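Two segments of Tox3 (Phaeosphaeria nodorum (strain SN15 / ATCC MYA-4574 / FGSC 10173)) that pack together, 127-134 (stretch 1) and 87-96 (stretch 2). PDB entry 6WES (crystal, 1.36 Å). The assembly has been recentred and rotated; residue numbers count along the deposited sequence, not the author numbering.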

# COMPACT_ATOMS: atom_id res chain seq x y z
N MET A 127 -5.33 -7.91 -6.66
CA MET A 127 -4.85 -9.12 -6.03
C MET A 127 -4.55 -10.14 -7.11
O MET A 127 -5.17 -10.13 -8.19
CB MET A 127 -5.85 -9.71 -5.03
CG MET A 127 -5.28 -10.90 -4.23
SD MET A 127 -6.37 -11.48 -2.91
CE MET A 127 -6.13 -10.09 -1.77
N HIS A 128 -3.60 -11.01 -6.82
CA HIS A 128 -3.04 -11.95 -7.77
C HIS A 128 -2.88 -13.28 -7.05
O HIS A 128 -2.51 -13.30 -5.88
CB HIS A 128 -1.69 -11.36 -8.24
CG HIS A 128 -1.83 -9.95 -8.75
ND1 HIS A 128 -2.04 -9.68 -10.08
CD2 HIS A 128 -1.86 -8.76 -8.10
CE1 HIS A 128 -2.17 -8.37 -10.24
NE2 HIS A 128 -2.08 -7.79 -9.05
N GLU A 129 -3.22 -14.38 -7.73
CA GLU A 129 -3.28 -15.69 -7.08
C GLU A 129 -2.57 -16.73 -7.94
O GLU A 129 -2.71 -16.74 -9.17
CB GLU A 129 -4.78 -16.13 -6.92
CG GLU A 129 -5.02 -17.56 -6.35
CD GLU A 129 -6.49 -18.06 -6.47
OE1 GLU A 129 -6.95 -18.24 -7.60
OE2 GLU A 129 -7.16 -18.29 -5.45
N VAL A 130 -1.81 -17.63 -7.30
CA VAL A 130 -1.29 -18.83 -7.97
C VAL A 130 -1.54 -20.02 -7.05
O VAL A 130 -1.24 -19.95 -5.85
CB VAL A 130 0.20 -18.68 -8.37
CG1 VAL A 130 1.09 -18.28 -7.19
CG2 VAL A 130 0.73 -19.94 -9.10
N CYS A 131 -2.12 -21.09 -7.59
CA CYS A 131 -2.46 -22.25 -6.78
C CYS A 131 -1.88 -23.53 -7.37
O CYS A 131 -1.76 -23.68 -8.58
CB CYS A 131 -3.97 -22.47 -6.67
SG CYS A 131 -4.83 -21.10 -5.95
N ILE A 132 -1.55 -24.47 -6.49
CA ILE A 132 -1.11 -25.80 -6.89
C ILE A 132 -1.72 -26.83 -5.94
O ILE A 132 -1.96 -26.56 -4.76
CB ILE A 132 0.43 -25.90 -6.92
CG1 ILE A 132 0.89 -27.26 -7.45
CG2 ILE A 132 1.02 -25.70 -5.53
CD1 ILE A 132 2.36 -27.29 -7.82
N ARG A 133 -1.97 -28.03 -6.46
CA ARG A 133 -2.31 -29.17 -5.61
C ARG A 133 -0.98 -29.82 -5.23
O ARG A 133 -0.42 -30.61 -5.99
CB ARG A 133 -3.21 -30.14 -6.36
CG ARG A 133 -4.64 -29.68 -6.53
CD ARG A 133 -5.51 -30.16 -5.38
NE ARG A 133 -5.10 -31.47 -4.88
CZ ARG A 133 -5.77 -32.60 -5.07
NH1 ARG A 133 -6.90 -32.59 -5.76
NH2 ARG A 133 -5.32 -33.74 -4.56
N ALA A 134 -0.47 -29.49 -4.04
CA ALA A 134 0.85 -29.94 -3.62
C ALA A 134 1.01 -29.67 -2.13
O ALA A 134 0.23 -28.94 -1.52
CB ALA A 134 1.96 -29.25 -4.42
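Stretch 2 87-96: TTSPPTRCLY

Antiparallel β-strands alternate between hydrogen-bonded and non-hydrogen-bonded pairs, and this pairing in Tox3 illustrates what each kind of site can hold. Residues 127-133 are extended, and strand 92-96 runs beside them in nearly the opposite direction, at 158°, with the axes approaching to 4.6 Å. Residues 87-91 precede that strand as a loop, with a cis peptide bond before Pro 90.

At the hydrogen-bonded sites the exchange is reciprocal. Val 130 N donates to Leu 95 O at 3.0 Å and Leu 95 N to Val 130 O at 2.8 Å; Ile 132 N reaches Arg 93 O at 3.0 Å and Arg 93 N reaches Ile 132 O at 2.8 Å. Beyond the paired strands, Ala 134 N still donates to Pro 91 O at 3.0 Å. The non-hydrogen-bonded pairs draw closer, with CA atoms of Cys 131 and Cys 94 only 4.1 Å apart, against 5.4 Å for those of Val 130 and Leu 95. CA-H...O contacts line these sites, as between Cys 94 CA and Val 130 O at 3.2 Å.

Side chains alternate accordingly. On the face carrying Val 130, Val 130 CG1 packs on Leu 95 CB at 3.9 Å. The other face carries the disulfide, Cys 131 SG to Cys 94 SG at 2.1 Å with chi3 of 111°, a direct covalent tie between facing residues. On the same face, Tyr 96 OH donates to Glu 129 OE2 at 2.6 Å, the carboxylate oxygen lying at the ring edge, while Met 127 SD comes within 3.9 Å of Tyr 96 CD1.

Arg 133 extends this face over the loop. Its CD lies 3.2 Å from Thr 92 OG1, and its NE makes a weak hydrogen bond to Pro 90 O at 2.9 Å. That carbonyl also accepts from Thr 88 OG1, at 2.7 Å, so one loop oxygen serves both stretches.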

# COMPACT_ATOMS: atom_id res chain seq x y z
N THR A 87 -9.08 -29.86 2.14
CA THR A 87 -10.09 -30.91 1.95
C THR A 87 -9.60 -32.06 1.08
O THR A 87 -10.27 -33.10 1.04
CB THR A 87 -11.39 -30.33 1.41
OG1 THR A 87 -11.17 -29.78 0.11
CG2 THR A 87 -11.93 -29.25 2.34
N THR A 88 -8.45 -31.92 0.43
CA THR A 88 -7.87 -32.95 -0.43
C THR A 88 -6.44 -33.24 -0.01
O THR A 88 -5.80 -32.45 0.70
CB THR A 88 -7.87 -32.51 -1.91
OG1 THR A 88 -7.07 -31.32 -2.06
CG2 THR A 88 -9.29 -32.23 -2.39
N SER A 89 -5.94 -34.39 -0.47
CA SER A 89 -4.54 -34.78 -0.30
C SER A 89 -3.95 -35.02 -1.68
O SER A 89 -4.42 -35.93 -2.39
CB SER A 89 -4.42 -36.05 0.54
OG SER A 89 -4.71 -35.78 1.89
N PRO A 90 -2.94 -34.25 -2.13
CA PRO A 90 -2.39 -33.08 -1.44
C PRO A 90 -3.44 -31.95 -1.38
O PRO A 90 -4.41 -31.96 -2.11
CB PRO A 90 -1.21 -32.65 -2.34
CG PRO A 90 -1.01 -33.78 -3.31
CD PRO A 90 -2.34 -34.43 -3.46
N PRO A 91 -3.26 -31.03 -0.45
CA PRO A 91 -4.15 -29.86 -0.39
C PRO A 91 -3.94 -28.97 -1.60
O PRO A 91 -2.95 -29.09 -2.34
CB PRO A 91 -3.68 -29.15 0.88
CG PRO A 91 -2.21 -29.47 0.94
CD PRO A 91 -2.17 -30.93 0.53
N THR A 92 -4.87 -28.04 -1.80
CA THR A 92 -4.65 -26.93 -2.71
C THR A 92 -4.00 -25.81 -1.92
O THR A 92 -4.56 -25.33 -0.93
CB THR A 92 -5.97 -26.44 -3.30
OG1 THR A 92 -6.60 -27.53 -3.98
CG2 THR A 92 -5.71 -25.30 -4.29
N ARG A 93 -2.81 -25.41 -2.33
CA ARG A 93 -2.10 -24.33 -1.66
C ARG A 93 -1.96 -23.16 -2.61
O ARG A 93 -1.54 -23.33 -3.76
CB ARG A 93 -0.72 -24.80 -1.19
CG ARG A 93 -0.81 -26.04 -0.31
CD ARG A 93 0.45 -26.24 0.50
NE ARG A 93 0.65 -25.16 1.45
CZ ARG A 93 1.64 -25.13 2.34
NH1 ARG A 93 2.52 -26.12 2.39
NH2 ARG A 93 1.76 -24.10 3.17
N CYS A 94 -2.34 -21.98 -2.14
CA CYS A 94 -2.38 -20.80 -2.99
C CYS A 94 -1.56 -19.69 -2.37
O CYS A 94 -1.70 -19.39 -1.19
CB CYS A 94 -3.82 -20.30 -3.15
SG CYS A 94 -4.93 -21.51 -3.94
N LEU A 95 -0.77 -19.03 -3.20
CA LEU A 95 -0.06 -17.83 -2.81
C LEU A 95 -0.77 -16.63 -3.41
O LEU A 95 -1.13 -16.64 -4.59
CB LEU A 95 1.38 -17.88 -3.33
CG LEU A 95 2.19 -16.64 -2.95
CD1 LEU A 95 2.38 -16.52 -1.45
CD2 LEU A 95 3.52 -16.67 -3.66
N TYR A 96 -0.97 -15.61 -2.61
CA TYR A 96 -1.67 -14.39 -3.00
C TYR A 96 -0.74 -13.21 -2.84
O TYR A 96 0.06 -13.16 -1.91
CB TYR A 96 -2.88 -14.13 -2.11
CG TYR A 96 -3.89 -15.20 -2.30
CD1 TYR A 96 -4.86 -15.10 -3.29
CD2 TYR A 96 -3.86 -16.35 -1.51
CE1 TYR A 96 -5.78 -16.12 -3.49
CE2 TYR A 96 -4.74 -17.35 -1.70
CZ TYR A 96 -5.70 -17.23 -2.69
OH TYR A 96 -6.58 -18.27 -2.89